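Local atomic coordinates of TssK (PDB entry 5Y0E), a protein that probably serves as a trimeric baseplate component of the bacterial type VI secretion system, a contractile machine that delivers effectors into neighbouring cells. Residues R109-F114 and L121-A126; Y127-V131 and A142-F146; A88-N92 and K174-L180. All coordinates share one frame; numbering follows the deposited sequence.

Contact 1 (R109-F114 and L121-A126); sequences REDVIF and LARYLA
Asp111 gives up the most surface here, and it meets the 121-126 segment with both its backbone and its carboxylate. Its carbonyl O accepts the N-H of Tyr124 at 3.0 Å, nearly in line with the C=O bond, while the N-H of Arg123 reaches the same oxygen only weakly. The carboxylate lies alongside the Arg123 chain, pointing the same way, with OD1 3.4 Å from Arg123 CD. Although carboxylate and guanidinium are almost coplanar, they do not form a salt bridge: Asp111 OD2 stays 4.3 Å from Arg123 NE, and the arginine tip goes on to Asp71. The guanidinium charge, though shared with Asp71, may still steady the Asp111 carboxylate. OD2 also comes up to the edge of the Tyr124 ring near CD2.

Ile113 is the next to look at. Its N-H bonds to Tyr124 O, and its own O takes the N-H of Ala126 at 2.9 Å in a straight bond (170° at the hydrogen). With CG1 held between the backbone N and the carbonyl carbon (chi1 57°), the side chain splits: CG1 touches Leu125 CD1 at 3.8 Å, the two side chains crossing, and CG2 rests on the methyl of Ala122. Ala126 presents its CB to two groups at once, Phe114 CD2 at 3.5 Å and Val112 CG1. At the other end Leu121 CB lies over one face of the Arg109 guanidinium, whose NH2 pairs with Glu162.

Within this chain 112-113 is the outermost strand, parallel to 124-131, which has strand 142-155 on its other flank; Ile113 and Leu125 both reach Arg150 there. The second subunit makes backbone hydrogen bonds with Asp111 and packs on Val112, and Tyr26 of a third subunit meets Tyr124.

Contact 2 (Y127-V131 and A142-F146); sequences YENEV and AALQF
Tyr127 has its CG set between the backbone N and the carbonyl carbon (chi1 68°), which brings its ring over toward Phe146, whose own CG is anti to its carbonyl carbon (chi1 -68°). The two side chains cross, and the tyrosine ring meets the phenylalanine mainly at its CB, with Tyr127 CE1 3.5 Å from Phe146 CB. The rings themselves are 5.9 Å apart between centroids, an oblique pair.

Farther along the same face, the Phe146 ring is met at its edge by Asn129 CB, 3.6 Å from CE2, and by Val131 CG1, 3.9 Å from CZ. The Phe146 side chain thus meets three alternate residues of the partner strand, Tyr127, Asn129 and Val131, all on one face of the sheet. Leu144 sits on this face too, close to Val131. Glu128, Glu130, Ala143 and Gln145 occupy the other one.

Six backbone bonds join the strands, in reciprocal pairs at Tyr127-Phe146, Asn129-Leu144 and Val131-Ala142; Leu144 N to Asn129 O is 2.7 Å. Asn129 OD1 also accepts from Glu130 N within its own strand. Gln22 of the third subunit packs on Phe146, and His19 of that subunit on Leu144. This is an antiparallel beta hairpin, strands 124-131 and 142-155 joined by a ten-residue loop.

Contact 3 (A88-N92 and K174-L180); sequences AIADN and KRGDNSL
Lys174 runs out straight from its backbone to meet the 88-92 loop, every torsion from chi1 (-174°) to chi4 close to 180°. CB points toward the loop, and the chain beyond it bridges the gap between two backbones whose nearest CA atoms, those of Lys174 and Asp91, are 6.8 Å apart. CD is the first atom to touch, lying 3.6 Å from Ala90 O. CE comes next, passing Asp91 OD1 at 3.5 Å with Ile89 O a little farther off. NZ then bonds twice: to Ile89 O at 3.0 Å, and to Asp91 OD1 at 2.8 Å in a salt bridge. The ammonium reaches that carboxylate oxygen from above its plane, 54° out of it.

Apart from the polar bonds, Leu180 CD2 packs against Ile89 CB at 3.9 Å, the two side chains crossing. Between Lys174 and Leu180 the chain folds through a type I beta turn, Arg175 to Asn178, and Asp177 OD1 accepts from Ser179 N, which makes an Asx turn, and also from Ser179 OG.

One lysine tip therefore joins a backbone carbonyl and a carboxylate of the same loop. The neighbouring Asp91 probably helps to keep Lys174 protonated, and the two acceptors together probably hold its ammonium in place.

All three contacts belong to the mixed six-stranded sheet or to loops beside it. Contacts 1 and 2 share strand 124-131, which pairs with 112-113 in contact 1 and with 142-155 in contact 2; their centres are about 17 Å apart, and they touch where Phe114 packs on Gln145 and Ala126 on Phe146. They follow one another along the chain. Contact 3 joins the loop after strand 87-88 to the one between strands 163-174 and 180-182, so its segments bracket both others in sequence. Its centre is about 32 Å from contact 1 and about 40 Å from contact 2. Contacts 1 and 2 both meet the third subunit, placing that end of the sheet in the trimer interface; no other subunit touches contact 3.

Contact 1 (R109-F114 and L121-A126)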
# COMPACT_ATOMS: atom_id res chain seq x y z
N ARG A 109 -22.62 -14.18 -35.05
CA ARG A 109 -22.62 -15.60 -34.76
C ARG A 109 -23.64 -15.87 -33.68
O ARG A 109 -23.90 -15.03 -32.82
CB ARG A 109 -21.25 -16.10 -34.28
CG ARG A 109 -20.06 -15.59 -35.07
CD ARG A 109 -18.78 -16.27 -34.60
NE ARG A 109 -18.47 -16.02 -33.20
CZ ARG A 109 -17.43 -15.30 -32.78
NH1 ARG A 109 -17.23 -15.11 -31.48
NH2 ARG A 109 -16.59 -14.78 -33.66
N GLU A 110 -24.20 -17.07 -33.71
CA GLU A 110 -25.13 -17.47 -32.68
C GLU A 110 -24.41 -17.56 -31.35
O GLU A 110 -23.23 -17.88 -31.28
CB GLU A 110 -25.75 -18.81 -33.05
CG GLU A 110 -25.71 -19.04 -34.56
CD GLU A 110 -26.29 -20.36 -34.96
OE1 GLU A 110 -27.49 -20.39 -35.32
OE2 GLU A 110 -25.56 -21.37 -34.90
N ASP A 111 -25.13 -17.23 -30.28
CA ASP A 111 -24.55 -17.16 -28.95
C ASP A 111 -24.99 -18.29 -28.04
O ASP A 111 -24.37 -18.51 -26.99
CB ASP A 111 -24.90 -15.83 -28.27
CG ASP A 111 -23.80 -15.33 -27.38
OD1 ASP A 111 -22.67 -15.22 -27.88
OD2 ASP A 111 -24.05 -15.08 -26.18
N VAL A 112 -26.06 -18.98 -28.39
CA VAL A 112 -26.56 -20.11 -27.62
C VAL A 112 -26.67 -21.29 -28.56
O VAL A 112 -27.12 -21.14 -29.70
CB VAL A 112 -27.93 -19.81 -26.99
CG1 VAL A 112 -28.31 -20.91 -26.03
CG2 VAL A 112 -27.88 -18.47 -26.31
N ILE A 113 -26.28 -22.45 -28.08
CA ILE A 113 -26.42 -23.70 -28.80
C ILE A 113 -27.10 -24.67 -27.86
O ILE A 113 -27.04 -24.52 -26.65
CB ILE A 113 -25.12 -24.30 -29.34
CG1 ILE A 113 -24.13 -24.52 -28.24
CG2 ILE A 113 -24.54 -23.45 -30.44
CD1 ILE A 113 -22.88 -25.16 -28.73
N PHE A 114 -27.77 -25.64 -28.44
CA PHE A 114 -28.50 -26.62 -27.68
C PHE A 114 -27.85 -27.99 -27.77
O PHE A 114 -28.18 -28.89 -27.02
CB PHE A 114 -29.94 -26.64 -28.17
CG PHE A 114 -30.60 -25.30 -28.13
CD1 PHE A 114 -30.39 -24.39 -29.13
CD2 PHE A 114 -31.40 -24.94 -27.08
CE1 PHE A 114 -30.98 -23.16 -29.10
CE2 PHE A 114 -31.99 -23.70 -27.04
CZ PHE A 114 -31.78 -22.81 -28.06
N LEU A 121 -18.26 -21.31 -31.80
CA LEU A 121 -18.01 -20.15 -30.99
C LEU A 121 -19.15 -19.56 -30.21
O LEU A 121 -19.23 -18.37 -30.05
CB LEU A 121 -17.39 -19.09 -31.85
CG LEU A 121 -16.24 -19.73 -32.59
CD1 LEU A 121 -15.81 -18.83 -33.72
CD2 LEU A 121 -15.11 -19.96 -31.62
N ALA A 122 -20.03 -20.39 -29.72
CA ALA A 122 -21.13 -19.93 -28.93
C ALA A 122 -20.69 -19.78 -27.50
O ALA A 122 -19.91 -20.55 -27.03
CB ALA A 122 -22.29 -20.89 -29.03
N ARG A 123 -21.20 -18.80 -26.81
CA ARG A 123 -20.81 -18.59 -25.45
C ARG A 123 -21.60 -19.43 -24.50
O ARG A 123 -21.16 -19.72 -23.42
CB ARG A 123 -20.95 -17.12 -25.09
CG ARG A 123 -19.83 -16.27 -25.61
CD ARG A 123 -20.14 -14.80 -25.61
NE ARG A 123 -20.29 -14.30 -24.28
CZ ARG A 123 -19.32 -13.76 -23.57
NH1 ARG A 123 -18.12 -13.64 -24.06
NH2 ARG A 123 -19.56 -13.32 -22.36
N TYR A 124 -22.77 -19.86 -24.90
CA TYR A 124 -23.58 -20.63 -24.00
C TYR A 124 -24.11 -21.93 -24.55
O TYR A 124 -24.31 -22.07 -25.72
CB TYR A 124 -24.76 -19.79 -23.54
CG TYR A 124 -24.38 -18.62 -22.68
CD1 TYR A 124 -24.30 -18.76 -21.33
CD2 TYR A 124 -24.11 -17.40 -23.22
CE1 TYR A 124 -23.95 -17.72 -20.53
CE2 TYR A 124 -23.77 -16.34 -22.43
CZ TYR A 124 -23.69 -16.51 -21.08
OH TYR A 124 -23.35 -15.48 -20.28
N LEU A 125 -24.33 -22.87 -23.65
CA LEU A 125 -24.91 -24.14 -23.98
C LEU A 125 -26.16 -24.22 -23.16
O LEU A 125 -26.11 -24.15 -21.96
CB LEU A 125 -24.01 -25.27 -23.61
CG LEU A 125 -24.66 -26.61 -23.87
CD1 LEU A 125 -24.73 -26.85 -25.35
CD2 LEU A 125 -23.91 -27.70 -23.16
N ALA A 126 -27.29 -24.40 -23.81
CA ALA A 126 -28.57 -24.41 -23.13
C ALA A 126 -28.84 -25.76 -22.49
O ALA A 126 -28.53 -26.80 -23.06
CB ALA A 126 -29.69 -24.06 -24.10

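Contact 2 (Y127-V131 and A142-F146)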
# COMPACT_ATOMS: atom_id res chain seq x y z
N TYR A 127 -29.40 -25.74 -21.29
CA TYR A 127 -29.77 -26.94 -20.57
C TYR A 127 -31.07 -26.70 -19.83
O TYR A 127 -31.47 -25.56 -19.59
CB TYR A 127 -28.68 -27.37 -19.60
CG TYR A 127 -28.47 -26.44 -18.43
CD1 TYR A 127 -27.77 -25.26 -18.57
CD2 TYR A 127 -28.94 -26.77 -17.17
CE1 TYR A 127 -27.57 -24.43 -17.50
CE2 TYR A 127 -28.74 -25.95 -16.11
CZ TYR A 127 -28.06 -24.78 -16.28
OH TYR A 127 -27.87 -23.96 -15.21
N GLU A 128 -31.74 -27.78 -19.46
CA GLU A 128 -33.06 -27.68 -18.89
C GLU A 128 -33.00 -27.86 -17.38
O GLU A 128 -32.25 -28.69 -16.88
CB GLU A 128 -34.00 -28.71 -19.50
CG GLU A 128 -35.45 -28.32 -19.42
CD GLU A 128 -36.37 -29.46 -19.78
OE1 GLU A 128 -37.19 -29.85 -18.92
OE2 GLU A 128 -36.26 -29.96 -20.91
N ASN A 129 -33.80 -27.07 -16.66
CA ASN A 129 -33.92 -27.19 -15.22
C ASN A 129 -35.26 -26.63 -14.79
O ASN A 129 -35.86 -25.81 -15.48
CB ASN A 129 -32.78 -26.45 -14.50
CG ASN A 129 -32.38 -27.13 -13.22
OD1 ASN A 129 -33.11 -27.95 -12.68
ND2 ASN A 129 -31.20 -26.79 -12.72
N GLU A 130 -35.75 -27.09 -13.64
CA GLU A 130 -37.04 -26.65 -13.13
C GLU A 130 -36.89 -25.97 -11.78
O GLU A 130 -36.15 -26.45 -10.91
CB GLU A 130 -38.04 -27.80 -13.04
CG GLU A 130 -39.46 -27.26 -12.98
CD GLU A 130 -40.55 -28.30 -12.88
OE1 GLU A 130 -40.49 -29.14 -11.97
OE2 GLU A 130 -41.50 -28.24 -13.71
N VAL A 131 -37.62 -24.87 -11.59
CA VAL A 131 -37.45 -23.99 -10.45
C VAL A 131 -38.81 -23.61 -9.88
O VAL A 131 -39.75 -23.33 -10.62
CB VAL A 131 -36.69 -22.71 -10.83
CG1 VAL A 131 -35.28 -23.05 -11.20
CG2 VAL A 131 -37.38 -22.02 -11.99
N ALA A 142 -41.63 -24.49 -12.50
CA ALA A 142 -41.70 -24.30 -13.94
C ALA A 142 -40.37 -24.68 -14.55
O ALA A 142 -39.32 -24.45 -13.95
CB ALA A 142 -42.07 -22.86 -14.29
N ALA A 143 -40.41 -25.28 -15.73
CA ALA A 143 -39.22 -25.79 -16.39
C ALA A 143 -38.68 -24.71 -17.31
O ALA A 143 -39.39 -24.23 -18.19
CB ALA A 143 -39.56 -27.05 -17.17
N LEU A 144 -37.42 -24.34 -17.13
CA LEU A 144 -36.80 -23.33 -17.97
C LEU A 144 -35.53 -23.86 -18.62
O LEU A 144 -34.93 -24.82 -18.16
CB LEU A 144 -36.45 -22.04 -17.19
CG LEU A 144 -37.51 -21.33 -16.33
CD1 LEU A 144 -37.08 -19.92 -16.02
CD2 LEU A 144 -38.87 -21.32 -16.97
N GLN A 145 -35.14 -23.20 -19.69
CA GLN A 145 -33.84 -23.41 -20.31
C GLN A 145 -32.87 -22.34 -19.82
O GLN A 145 -33.06 -21.15 -20.08
CB GLN A 145 -33.96 -23.40 -21.82
CG GLN A 145 -33.90 -24.79 -22.38
CD GLN A 145 -34.13 -24.86 -23.87
OE1 GLN A 145 -34.71 -23.97 -24.46
NE2 GLN A 145 -33.65 -25.92 -24.49
N PHE A 146 -31.84 -22.78 -19.11
CA PHE A 146 -30.78 -21.90 -18.65
C PHE A 146 -29.60 -21.94 -19.61
O PHE A 146 -29.52 -22.78 -20.51
CB PHE A 146 -30.30 -22.29 -17.27
CG PHE A 146 -31.30 -22.05 -16.20
CD1 PHE A 146 -31.42 -20.80 -15.62
CD2 PHE A 146 -32.12 -23.07 -15.75
CE1 PHE A 146 -32.35 -20.58 -14.60
CE2 PHE A 146 -33.04 -22.86 -14.74
CZ PHE A 146 -33.16 -21.61 -14.16

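Contact 3 (A88-N92 and K174-L180)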
# COMPACT_ATOMS: atom_id res chain seq x y z
N ALA A 88 -6.70 -33.35 -22.52
CA ALA A 88 -5.67 -34.35 -22.70
C ALA A 88 -4.47 -33.73 -23.38
O ALA A 88 -4.61 -32.96 -24.34
CB ALA A 88 -6.20 -35.52 -23.53
N ILE A 89 -3.32 -34.03 -22.84
CA ILE A 89 -2.09 -33.51 -23.37
C ILE A 89 -1.46 -34.61 -24.18
O ILE A 89 -1.33 -35.72 -23.74
CB ILE A 89 -1.15 -33.07 -22.25
CG1 ILE A 89 -1.74 -31.87 -21.54
CG2 ILE A 89 0.17 -32.64 -22.82
CD1 ILE A 89 -1.95 -30.69 -22.44
N ALA A 90 -1.13 -34.29 -25.41
CA ALA A 90 -0.56 -35.27 -26.30
C ALA A 90 0.82 -35.66 -25.86
O ALA A 90 1.42 -35.00 -25.05
CB ALA A 90 -0.52 -34.74 -27.71
N ASP A 91 1.35 -36.71 -26.45
CA ASP A 91 2.66 -37.21 -26.08
C ASP A 91 3.83 -36.24 -26.28
O ASP A 91 4.82 -36.30 -25.56
CB ASP A 91 2.93 -38.53 -26.79
CG ASP A 91 2.06 -39.66 -26.29
OD1 ASP A 91 1.93 -39.83 -25.08
OD2 ASP A 91 1.50 -40.40 -27.12
N ASN A 92 3.71 -35.35 -27.26
CA ASN A 92 4.80 -34.52 -27.67
C ASN A 92 4.80 -33.12 -27.09
O ASN A 92 5.82 -32.47 -27.07
CB ASN A 92 4.82 -34.43 -29.21
CG ASN A 92 5.25 -35.73 -29.88
OD1 ASN A 92 5.92 -36.56 -29.27
ND2 ASN A 92 4.88 -35.89 -31.14
N LYS A 174 5.76 -34.73 -19.97
CA LYS A 174 4.80 -35.82 -19.83
C LYS A 174 5.60 -37.08 -19.59
O LYS A 174 6.22 -37.61 -20.51
CB LYS A 174 3.93 -35.95 -21.07
CG LYS A 174 2.81 -36.96 -20.93
CD LYS A 174 2.08 -37.11 -22.24
CE LYS A 174 1.00 -38.16 -22.16
NZ LYS A 174 0.27 -38.28 -23.45
N ARG A 175 5.59 -37.56 -18.35
CA ARG A 175 6.42 -38.67 -17.96
C ARG A 175 6.05 -39.93 -18.73
O ARG A 175 5.07 -39.98 -19.47
CB ARG A 175 6.31 -38.92 -16.46
CG ARG A 175 6.75 -37.74 -15.64
CD ARG A 175 6.93 -38.13 -14.20
NE ARG A 175 7.46 -37.02 -13.42
CZ ARG A 175 6.72 -36.21 -12.68
NH1 ARG A 175 5.41 -36.40 -12.62
NH2 ARG A 175 7.28 -35.21 -12.00
N GLY A 176 6.86 -40.97 -18.53
CA GLY A 176 6.62 -42.21 -19.23
C GLY A 176 5.27 -42.81 -18.89
O GLY A 176 4.60 -43.37 -19.76
N ASP A 177 4.86 -42.70 -17.63
CA ASP A 177 3.58 -43.22 -17.19
C ASP A 177 2.42 -42.31 -17.52
O ASP A 177 1.39 -42.39 -16.84
CB ASP A 177 3.61 -43.48 -15.68
CG ASP A 177 4.05 -42.27 -14.89
OD1 ASP A 177 3.82 -41.13 -15.35
OD2 ASP A 177 4.64 -42.44 -13.80
N ASN A 178 2.57 -41.42 -18.50
CA ASN A 178 1.54 -40.49 -18.96
C ASN A 178 1.17 -39.42 -17.93
O ASN A 178 0.36 -38.55 -18.24
CB ASN A 178 0.27 -41.22 -19.42
CG ASN A 178 0.39 -41.72 -20.83
OD1 ASN A 178 1.45 -41.65 -21.44
ND2 ASN A 178 -0.70 -42.26 -21.35
N SER A 179 1.73 -39.45 -16.73
CA SER A 179 1.51 -38.35 -15.80
C SER A 179 2.23 -37.10 -16.28
O SER A 179 3.18 -37.17 -17.07
CB SER A 179 1.99 -38.71 -14.41
OG SER A 179 3.37 -38.44 -14.30
N LEU A 180 1.77 -35.96 -15.80
CA LEU A 180 2.31 -34.67 -16.20
C LEU A 180 2.99 -33.99 -15.03
O LEU A 180 2.50 -34.06 -13.90
CB LEU A 180 1.22 -33.77 -16.74
CG LEU A 180 0.32 -34.30 -17.85
CD1 LEU A 180 -0.96 -33.52 -17.85
CD2 LEU A 180 0.99 -34.22 -19.18